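Local coordinates for dihydrofolate reductase (Moritella profunda, PDB 2ZZA), which probably reduces 7,8-dihydrofolate to tetrahydrofolate with NADPH, a key step in making glycine, purines and DNA precursors, and is captured here with NADP+ and folate, at residues V1-I6 / A108-Y113; I6-N11 / T115-T120; N60-R65 / E72-V77. All coordinates share one frame; numbering follows the deposited sequence.

Contact 1 (V1-I6 / A108-Y113); sequences VIVSMI and AADRLY. Unlike the reference sequence in segment 1-6: Val1 (reference Met). With FOL (folic acid), chain D.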
# COMPACT_ATOMS: atom_id res chain seq x y z
N VAL A 1 3.77 17.74 -2.03
CA VAL A 1 3.12 16.60 -1.32
C VAL A 1 4.12 15.47 -1.06
O VAL A 1 4.94 15.15 -1.92
CB VAL A 1 1.95 16.02 -2.14
CG1 VAL A 1 2.46 15.45 -3.46
CG2 VAL A 1 1.23 14.93 -1.34
N ILE A 2 4.04 14.88 0.12
CA ILE A 2 4.91 13.78 0.49
C ILE A 2 4.40 12.50 -0.17
O ILE A 2 3.21 12.19 -0.10
CB ILE A 2 4.94 13.58 2.02
CG1 ILE A 2 5.64 14.77 2.67
CG2 ILE A 2 5.63 12.27 2.38
CD1 ILE A 2 5.51 14.82 4.17
N VAL A 3 5.29 11.77 -0.82
CA VAL A 3 4.90 10.53 -1.48
C VAL A 3 5.26 9.35 -0.59
O VAL A 3 6.44 9.01 -0.43
CB VAL A 3 5.58 10.38 -2.85
CG1 VAL A 3 5.25 9.02 -3.46
CG2 VAL A 3 5.10 11.50 -3.78
N SER A 4 4.24 8.73 -0.01
CA SER A 4 4.44 7.59 0.88
C SER A 4 3.83 6.35 0.27
O SER A 4 2.88 6.43 -0.50
CB SER A 4 3.77 7.85 2.23
OG SER A 4 4.21 9.06 2.80
N MET A 5 4.39 5.19 0.61
CA MET A 5 3.87 3.93 0.12
C MET A 5 3.68 3.05 1.33
O MET A 5 4.54 2.99 2.21
CB MET A 5 4.85 3.26 -0.87
CG MET A 5 5.32 4.18 -1.99
SD MET A 5 5.80 3.32 -3.50
CE MET A 5 7.10 2.23 -2.91
N ILE A 6 2.53 2.37 1.39
CA ILE A 6 2.22 1.50 2.50
C ILE A 6 1.92 0.09 2.01
O ILE A 6 1.17 -0.10 1.04
CB ILE A 6 1.03 2.06 3.33
CG1 ILE A 6 0.64 1.07 4.44
CG2 ILE A 6 -0.15 2.39 2.42
CD1 ILE A 6 -0.21 1.71 5.55
N ALA A 108 10.67 7.40 -6.20
CA ALA A 108 10.20 8.72 -5.79
C ALA A 108 9.61 8.76 -4.38
O ALA A 108 9.25 9.82 -3.88
CB ALA A 108 9.18 9.24 -6.80
N ALA A 109 9.52 7.60 -3.74
CA ALA A 109 8.93 7.51 -2.40
C ALA A 109 9.73 8.21 -1.32
O ALA A 109 10.95 8.07 -1.24
CB ALA A 109 8.74 6.05 -2.03
N ASP A 110 9.03 8.98 -0.48
CA ASP A 110 9.66 9.70 0.63
C ASP A 110 9.61 8.85 1.89
O ASP A 110 10.53 8.87 2.71
CB ASP A 110 8.94 11.02 0.88
CG ASP A 110 9.01 11.95 -0.30
OD1 ASP A 110 10.14 12.32 -0.67
OD2 ASP A 110 7.94 12.29 -0.86
N ARG A 111 8.52 8.10 2.04
CA ARG A 111 8.34 7.25 3.20
C ARG A 111 7.75 5.91 2.81
O ARG A 111 7.04 5.80 1.82
CB ARG A 111 7.36 7.87 4.19
CG ARG A 111 7.78 9.16 4.82
CD ARG A 111 6.57 9.73 5.53
NE ARG A 111 6.86 10.98 6.21
CZ ARG A 111 5.92 11.84 6.60
NH1 ARG A 111 4.64 11.59 6.37
NH2 ARG A 111 6.27 12.96 7.23
N LEU A 112 8.04 4.90 3.61
CA LEU A 112 7.51 3.57 3.39
C LEU A 112 6.87 3.16 4.71
O LEU A 112 7.53 3.17 5.75
CB LEU A 112 8.61 2.58 3.01
CG LEU A 112 9.29 2.77 1.65
CD1 LEU A 112 10.23 1.60 1.37
CD2 LEU A 112 8.24 2.86 0.56
N TYR A 113 5.58 2.85 4.68
CA TYR A 113 4.90 2.39 5.88
C TYR A 113 4.89 0.88 5.69
O TYR A 113 4.00 0.36 5.01
CB TYR A 113 3.46 2.89 5.95
CG TYR A 113 3.28 4.36 6.24
CD1 TYR A 113 3.69 5.34 5.33
CD2 TYR A 113 2.64 4.78 7.40
CE1 TYR A 113 3.45 6.70 5.57
CE2 TYR A 113 2.40 6.13 7.66
CZ TYR A 113 2.81 7.08 6.74
OH TYR A 113 2.54 8.41 6.98
N1 FOL D . -0.90 -2.33 3.61
C2 FOL D . -0.88 -2.95 4.80
NA2 FOL D . -0.09 -2.48 5.77
N3 FOL D . -1.70 -4.05 5.04
C4 FOL D . -2.55 -4.50 4.02
O4 FOL D . -3.30 -5.46 4.20
C4A FOL D . -2.55 -3.83 2.80
N5 FOL D . -3.41 -4.18 1.83
C6 FOL D . -3.46 -3.47 0.70
C7 FOL D . -2.61 -2.38 0.53
N8 FOL D . -1.76 -2.04 1.48
C8A FOL D . -1.71 -2.74 2.62
C9 FOL D . -4.46 -3.82 -0.41
N10 FOL D . -5.53 -4.71 0.06
C11 FOL D . -8.50 -3.54 2.67
C12 FOL D . -8.49 -4.83 2.15
C13 FOL D . -7.48 -5.22 1.27
C14 FOL D . -6.48 -4.32 0.90
C15 FOL D . -6.50 -3.03 1.43
C16 FOL D . -7.50 -2.65 2.31
C FOL D . -9.62 -3.12 3.63
O FOL D . -10.71 -3.69 3.62
N FOL D . -9.32 -2.10 4.43
CA FOL D . -10.28 -1.55 5.40
CB FOL D . -10.06 -2.14 6.79
CG FOL D . -10.47 -3.62 6.87
CD FOL D . -11.99 -3.78 6.73
OE1 FOL D . -12.68 -2.74 6.77
OE2 FOL D . -12.42 -4.95 6.60
CT FOL D . -10.07 -0.03 5.47
O1 FOL D . -8.93 0.39 5.16
O2 FOL D . -11.04 0.66 5.84
O HOH W 1 8.10 14.69 -2.22

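Contact 2 (I6-N11 / T115-T120); sequences IAALAN and THIELT. With FOL (folic acid), chain D.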
# COMPACT_ATOMS: atom_id res chain seq x y z
N ILE A 6 2.53 2.37 1.39
CA ILE A 6 2.22 1.50 2.50
C ILE A 6 1.92 0.09 2.01
O ILE A 6 1.17 -0.10 1.04
CB ILE A 6 1.03 2.06 3.33
CG1 ILE A 6 0.64 1.07 4.44
CG2 ILE A 6 -0.15 2.39 2.42
CD1 ILE A 6 -0.21 1.71 5.55
N ALA A 7 2.53 -0.90 2.66
CA ALA A 7 2.34 -2.29 2.28
C ALA A 7 2.66 -3.23 3.43
O ALA A 7 3.34 -2.85 4.37
CB ALA A 7 3.23 -2.63 1.09
N ALA A 8 2.15 -4.46 3.33
CA ALA A 8 2.40 -5.50 4.33
C ALA A 8 3.05 -6.65 3.56
O ALA A 8 2.43 -7.26 2.68
CB ALA A 8 1.09 -5.96 4.97
N LEU A 9 4.31 -6.94 3.89
CA LEU A 9 5.04 -8.00 3.22
C LEU A 9 5.39 -9.20 4.08
O LEU A 9 5.80 -9.06 5.23
CB LEU A 9 6.35 -7.48 2.61
CG LEU A 9 6.82 -6.04 2.77
CD1 LEU A 9 8.17 -5.89 2.10
CD2 LEU A 9 5.81 -5.08 2.14
N ALA A 10 5.21 -10.38 3.50
CA ALA A 10 5.56 -11.62 4.17
C ALA A 10 7.03 -11.77 3.80
O ALA A 10 7.61 -10.88 3.17
CB ALA A 10 4.73 -12.77 3.60
N ASN A 11 7.65 -12.88 4.17
CA ASN A 11 9.05 -13.05 3.82
C ASN A 11 9.22 -13.04 2.31
O ASN A 11 8.27 -13.31 1.57
CB ASN A 11 9.59 -14.36 4.40
CG ASN A 11 9.59 -14.36 5.92
OD1 ASN A 11 10.01 -13.38 6.55
ND2 ASN A 11 9.14 -15.46 6.51
N THR A 115 4.81 -3.17 7.01
CA THR A 115 4.46 -4.13 8.03
C THR A 115 5.10 -5.44 7.58
O THR A 115 4.78 -5.96 6.51
CB THR A 115 2.96 -4.35 8.15
OG1 THR A 115 2.33 -3.17 8.65
CG2 THR A 115 2.67 -5.52 9.09
N HIS A 116 6.04 -5.96 8.36
CA HIS A 116 6.69 -7.21 8.00
C HIS A 116 6.00 -8.34 8.74
O HIS A 116 5.94 -8.35 9.96
CB HIS A 116 8.17 -7.17 8.35
CG HIS A 116 8.95 -6.14 7.59
ND1 HIS A 116 9.24 -4.90 8.10
CD2 HIS A 116 9.46 -6.16 6.34
CE1 HIS A 116 9.91 -4.20 7.20
NE2 HIS A 116 10.05 -4.94 6.12
N ILE A 117 5.47 -9.29 7.97
CA ILE A 117 4.78 -10.42 8.56
C ILE A 117 5.71 -11.62 8.58
O ILE A 117 6.32 -11.97 7.57
CB ILE A 117 3.51 -10.77 7.76
CG1 ILE A 117 2.59 -9.55 7.73
CG2 ILE A 117 2.78 -11.93 8.42
CD1 ILE A 117 1.40 -9.70 6.83
N GLU A 118 5.83 -12.22 9.76
CA GLU A 118 6.69 -13.38 9.96
C GLU A 118 6.00 -14.58 9.35
O GLU A 118 5.37 -15.37 10.05
CB GLU A 118 6.92 -13.57 11.46
CG GLU A 118 8.20 -14.28 11.82
CD GLU A 118 8.67 -13.93 13.21
OE1 GLU A 118 7.97 -14.26 14.19
OE2 GLU A 118 9.74 -13.30 13.33
N LEU A 119 6.12 -14.72 8.04
CA LEU A 119 5.46 -15.80 7.33
C LEU A 119 6.08 -16.04 5.96
O LEU A 119 6.40 -15.09 5.24
CB LEU A 119 3.98 -15.46 7.17
CG LEU A 119 3.12 -16.31 6.24
CD1 LEU A 119 2.79 -17.64 6.90
CD2 LEU A 119 1.85 -15.55 5.90
N THR A 120 6.24 -17.31 5.59
CA THR A 120 6.78 -17.66 4.28
C THR A 120 5.63 -18.32 3.55
O THR A 120 5.17 -19.38 3.94
CB THR A 120 7.96 -18.65 4.39
OG1 THR A 120 9.07 -17.99 5.00
CG2 THR A 120 8.37 -19.15 3.02
N1 FOL D . -0.90 -2.33 3.61
C2 FOL D . -0.88 -2.95 4.80
NA2 FOL D . -0.09 -2.48 5.77
N3 FOL D . -1.70 -4.05 5.04
C4 FOL D . -2.55 -4.50 4.02
O4 FOL D . -3.30 -5.46 4.20
C4A FOL D . -2.55 -3.83 2.80
N5 FOL D . -3.41 -4.18 1.83
C6 FOL D . -3.46 -3.47 0.70
C7 FOL D . -2.61 -2.38 0.53
N8 FOL D . -1.76 -2.04 1.48
C8A FOL D . -1.71 -2.74 2.62
C9 FOL D . -4.46 -3.82 -0.41
N10 FOL D . -5.53 -4.71 0.06
C11 FOL D . -8.50 -3.54 2.67
C12 FOL D . -8.49 -4.83 2.15
C13 FOL D . -7.48 -5.22 1.27
C14 FOL D . -6.48 -4.32 0.90
C15 FOL D . -6.50 -3.03 1.43
C16 FOL D . -7.50 -2.65 2.31
C FOL D . -9.62 -3.12 3.63
O FOL D . -10.71 -3.69 3.62
N FOL D . -9.32 -2.10 4.43
CA FOL D . -10.28 -1.55 5.40
CB FOL D . -10.06 -2.14 6.79
CG FOL D . -10.47 -3.62 6.87
CD FOL D . -11.99 -3.78 6.73
OE1 FOL D . -12.68 -2.74 6.77
OE2 FOL D . -12.42 -4.95 6.60
CT FOL D . -10.07 -0.03 5.47
O1 FOL D . -8.93 0.39 5.16
O2 FOL D . -11.04 0.66 5.84
O HOH W 2 2.03 -0.98 6.90
O HOH W 3 8.99 -10.73 6.86

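Contact 3 (N60-R65 / E72-V77); sequences NIVLSR and EGVTVV. With NAP (NADP nicotinamide-adenine-dinucleotide phosphate), chain C.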
# COMPACT_ATOMS: atom_id res chain seq x y z
N ASN A 60 -10.36 7.88 -2.95
CA ASN A 60 -9.85 6.70 -3.67
C ASN A 60 -9.48 7.04 -5.10
O ASN A 60 -10.34 7.37 -5.91
CB ASN A 60 -10.90 5.58 -3.67
CG ASN A 60 -11.14 5.00 -2.29
OD1 ASN A 60 -11.52 5.71 -1.35
ND2 ASN A 60 -10.94 3.70 -2.16
N ILE A 61 -8.19 6.95 -5.41
CA ILE A 61 -7.68 7.23 -6.75
C ILE A 61 -7.15 5.94 -7.35
O ILE A 61 -6.24 5.33 -6.80
CB ILE A 61 -6.55 8.28 -6.69
CG1 ILE A 61 -7.11 9.60 -6.15
CG2 ILE A 61 -5.94 8.47 -8.07
CD1 ILE A 61 -6.04 10.62 -5.79
N VAL A 62 -7.72 5.53 -8.47
CA VAL A 62 -7.35 4.30 -9.15
C VAL A 62 -6.69 4.54 -10.50
O VAL A 62 -7.19 5.33 -11.32
CB VAL A 62 -8.59 3.39 -9.35
CG1 VAL A 62 -8.19 2.09 -10.03
CG2 VAL A 62 -9.25 3.13 -8.00
N LEU A 63 -5.58 3.86 -10.74
CA LEU A 63 -4.84 4.00 -11.99
C LEU A 63 -5.22 2.96 -13.02
O LEU A 63 -5.17 1.76 -12.76
CB LEU A 63 -3.34 3.92 -11.72
CG LEU A 63 -2.67 5.16 -11.12
CD1 LEU A 63 -1.48 4.72 -10.30
CD2 LEU A 63 -2.25 6.10 -12.24
N SER A 64 -5.61 3.43 -14.19
CA SER A 64 -5.97 2.54 -15.28
C SER A 64 -5.90 3.30 -16.59
O SER A 64 -6.32 4.45 -16.67
CB SER A 64 -7.39 2.01 -15.09
OG SER A 64 -7.78 1.26 -16.22
N ARG A 65 -5.35 2.65 -17.62
CA ARG A 65 -5.26 3.27 -18.92
C ARG A 65 -6.48 2.93 -19.78
O ARG A 65 -6.56 3.34 -20.94
CB ARG A 65 -3.97 2.85 -19.63
CG ARG A 65 -2.78 3.62 -19.11
CD ARG A 65 -1.51 3.24 -19.83
NE ARG A 65 -1.06 1.90 -19.47
CZ ARG A 65 0.16 1.62 -19.03
NH1 ARG A 65 0.48 0.37 -18.72
NH2 ARG A 65 1.05 2.59 -18.88
N GLU A 72 -17.81 2.80 -9.50
CA GLU A 72 -18.55 3.78 -8.71
C GLU A 72 -17.71 4.22 -7.51
O GLU A 72 -16.90 3.45 -6.99
CB GLU A 72 -19.86 3.18 -8.21
CG GLU A 72 -20.58 4.05 -7.20
CD GLU A 72 -21.81 3.38 -6.63
OE1 GLU A 72 -22.50 4.00 -5.80
OE2 GLU A 72 -22.09 2.22 -7.00
N GLY A 73 -17.89 5.47 -7.10
CA GLY A 73 -17.19 5.98 -5.93
C GLY A 73 -15.69 6.14 -5.93
O GLY A 73 -15.10 6.25 -4.85
N VAL A 74 -15.05 6.16 -7.09
CA VAL A 74 -13.60 6.35 -7.13
C VAL A 74 -13.21 7.26 -8.28
O VAL A 74 -13.97 7.42 -9.23
CB VAL A 74 -12.83 5.00 -7.30
CG1 VAL A 74 -13.22 4.04 -6.20
CG2 VAL A 74 -13.12 4.40 -8.67
N THR A 75 -12.03 7.87 -8.17
CA THR A 75 -11.52 8.75 -9.22
C THR A 75 -10.51 7.95 -10.04
O THR A 75 -9.56 7.41 -9.50
CB THR A 75 -10.80 9.98 -8.62
OG1 THR A 75 -11.77 10.85 -8.02
CG2 THR A 75 -10.05 10.74 -9.70
N VAL A 76 -10.72 7.88 -11.35
CA VAL A 76 -9.80 7.13 -12.21
C VAL A 76 -8.89 8.08 -12.98
O VAL A 76 -9.34 9.08 -13.53
CB VAL A 76 -10.58 6.24 -13.22
CG1 VAL A 76 -9.60 5.47 -14.10
CG2 VAL A 76 -11.47 5.27 -12.46
N VAL A 77 -7.60 7.77 -12.99
CA VAL A 77 -6.61 8.59 -13.68
C VAL A 77 -5.79 7.69 -14.59
O VAL A 77 -5.57 6.52 -14.27
CB VAL A 77 -5.69 9.32 -12.67
CG1 VAL A 77 -6.51 10.33 -11.86
CG2 VAL A 77 -5.04 8.30 -11.73
PA NAP C . -1.74 -3.39 -9.52
O1A NAP C . -0.41 -2.76 -9.39
O2A NAP C . -2.69 -3.09 -8.25
O5B NAP C . -2.55 -2.82 -10.79
C5B NAP C . -1.98 -2.94 -12.10
C4B NAP C . -2.81 -2.16 -13.11
O4B NAP C . -2.87 -0.76 -12.78
C3B NAP C . -2.18 -2.20 -14.50
O3B NAP C . -2.53 -3.44 -15.13
C2B NAP C . -3.00 -1.07 -15.13
O2B NAP C . -4.36 -1.47 -15.27
C1B NAP C . -2.91 -0.02 -14.02
N9A NAP C . -1.66 0.76 -14.13
C8A NAP C . -0.46 0.41 -13.68
N7A NAP C . 0.41 1.39 -13.92
C5A NAP C . -0.24 2.37 -14.53
C6A NAP C . 0.12 3.63 -15.00
N6A NAP C . 1.37 4.07 -14.87
N1A NAP C . -0.82 4.40 -15.57
C2A NAP C . -2.07 3.99 -15.68
N3A NAP C . -2.44 2.80 -15.24
C4A NAP C . -1.56 1.97 -14.67
O3 NAP C . -1.73 -4.99 -9.71
PN NAP C . -0.62 -5.98 -9.08
O1N NAP C . -1.10 -7.20 -9.75
O2N NAP C . 0.60 -5.23 -9.47
O5D NAP C . -1.13 -5.69 -7.58
C5D NAP C . -2.23 -6.43 -7.03
C4D NAP C . -1.75 -7.62 -6.20
O4D NAP C . -1.00 -7.07 -5.10
C3D NAP C . -2.95 -8.34 -5.57
O3D NAP C . -2.61 -9.67 -5.17
C2D NAP C . -3.18 -7.48 -4.33
O2D NAP C . -3.88 -8.22 -3.33
C1D NAP C . -1.73 -7.29 -3.89
N1N NAP C . -1.55 -6.19 -2.93
C2N NAP C . -0.97 -6.43 -1.68
C3N NAP C . -0.71 -5.37 -0.82
C7N NAP C . -0.05 -5.62 0.54
O7N NAP C . 0.40 -4.69 1.20
N7N NAP C . 0.01 -6.90 0.92
C4N NAP C . -1.04 -4.07 -1.19
C5N NAP C . -1.63 -3.82 -2.43
C6N NAP C . -1.89 -4.88 -3.30
P2B NAP C . -5.13 -1.18 -16.65
O1X NAP C . -6.58 -0.98 -16.45
O2X NAP C . -4.42 0.10 -17.32
O3X NAP C . -4.80 -2.45 -17.59
O HOH W 4 -13.18 8.01 -3.30

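Contact 1 (V1-I6 / A108-Y113)
The backbone of Val3 is held by both the backbone N and the carboxylate of Asp110. Asp110 N donates to Val3 O at 2.6 Å. In return, Val3 N donates to Asp110 OD2 at 2.7 Å, on the lone pair that faces away from the other carboxylate oxygen. The Asp110 CG lies anti to its own carbonyl carbon (chi1 -62°), which turns OD2 toward Val3 N. A water bridges the same OD2 to Val1 O.

Further along, the pairing is that of two parallel strands. Met5 uses both its N and its O, receiving Tyr113 N on Met5 O at 2.7 Å and giving Met5 N to Arg111 O. A second bond to Val3 O, from Arg111 N, is weak.

Side chains meet on both faces of the sheet. On one face Met5 and Leu112 lie side by side, and Leu112 CD2 meets Met5 CB at 3.7 Å. Met5 CG also rests on Ala109 CB. On the other face Ile6 CB meets Tyr113 CB at 3.7 Å, while Ser4 CB sits at the ring edge, 3.5 Å from Tyr113 CE1. Ile2 CD1 lies over one face of the Arg111 guanidinium, offset toward its rim and 3.7 Å from Arg111 NH2.

The polar ends on this face converge on Glu92 of the neighbouring strand. Its OE2 forms a salt bridge with Arg111 NH1 and is hydrogen-bonded to Ser4 OG and Tyr113 OH. This shared carboxylate ties three strands of the sheet together and probably remains ionised beside the arginine.

Contact 2 (I6-N11 / T115-T120)
Strands 6-9 and 115-117 pair in parallel through Thr115 N to Ala7 O, Leu9 N to Thr115 O and Ile117 N to Leu9 O. An inverse gamma turn centred on Glu118 follows. Beyond it Asn11 N donates to Leu119 O at 2.8 Å, and the same oxygen lies 3.3 Å from Ala10 CB.

The side chains are small near the ligand. Ala8 CB packs beside Thr115 CB at 4.0 Å and meets the folate pterin at N3, with 3.4 Å between Ala8 CB and folate N3. Ile117 CD1 approaches the same methyl from further along the strand. On the other face Leu9 CD1 comes up obliquely to the His116 ring, whose NE2 is bonded to Tyr130 OH.

These neighbouring strands line one side of the folate pocket of the dihydrofolate reductase fold, beside the pterin. Thr115 OG1 points at this site, being anti to its carbonyl carbon (chi1 -68°). It is hydrogen-bonded to Glu28 OE1, which also binds folate. A water joins Thr115 OG1 at 2.8 Å to folate NA2, the latter bond being weak. Ala8 N serves the cofactor instead, through the nicotinamide oxygen O7N.

At the far end Asn11 crosses Thr120 at about a right angle. Asn11 ND2 donates to Thr120 OG1 at 2.9 Å, with the hydroxyl 18° out of the amide plane. The other end of this amide, Asn11 OD1, accepts from a water that also donates to Ile117 O at 3.0 Å.

Contact 3 (N60-R65 / E72-V77)
Val77 is the main bump of this contact. Its CG2 methyl fits between Ile61 and Leu63, 3.8 Å from Ile61 CG2 and 3.6 Å from Leu63 CD2. It is aimed there by chi1 of -66°, which sets CG2 between the backbone N and the carbonyl carbon. On the other face, Val74 sits between Asn60 and Val62, touching them with different atoms. Val74 CG1 lies on Asn60 CB at 3.8 Å, and Val62 CG2 meets Val74 CB at 4.1 Å. Val76 CG1 lies close to Ser64 CB on this face.

Four nearly straight backbone bonds hold the strands in parallel: Thr75 N to Asn60 O, Val62 N to Thr75 O, Val77 N to Val62 O and Ser64 N to Val77 O. A water joins Asn60 N to Gly73 O at the entry.

Beyond the last bond the chain turns to the cofactor's 2'-phosphate. Ser64 OG donates to NADP O1X at 2.6 Å, and Arg65 N to NADP O2X at 2.7 Å. NADP C6A of the adenine lies over one face of the Arg65 guanidinium. The C-terminal end of strand 59-63, next to edge strand 75-77, thus leads into the 2'-phosphate site that marks an NADP-binding dihydrofolate reductase.

In the fold
From the N terminus, strand 2-9 enters the middle of the sheet and pairs along its length with strand 111-117, in two successive contacts. Contact 1 joins the early parts of both strands and closes a loop of about a hundred residues. Contact 2 joins their later parts and likewise closes a loop of about a hundred residues. The two cross along the chain, share Ile6, and meet where Ala7 N probably bonds to Tyr113 O. The centres of contacts 1 and 2 lie about 17 Å apart. Contact 3 closes a short loop and nests inside both larger ones. It pairs strand 59-63 with the outermost strand 75-77. Contacts 2 and 3, about 26 Å between centres, place pterin and adenosine phosphate sites on one sheet.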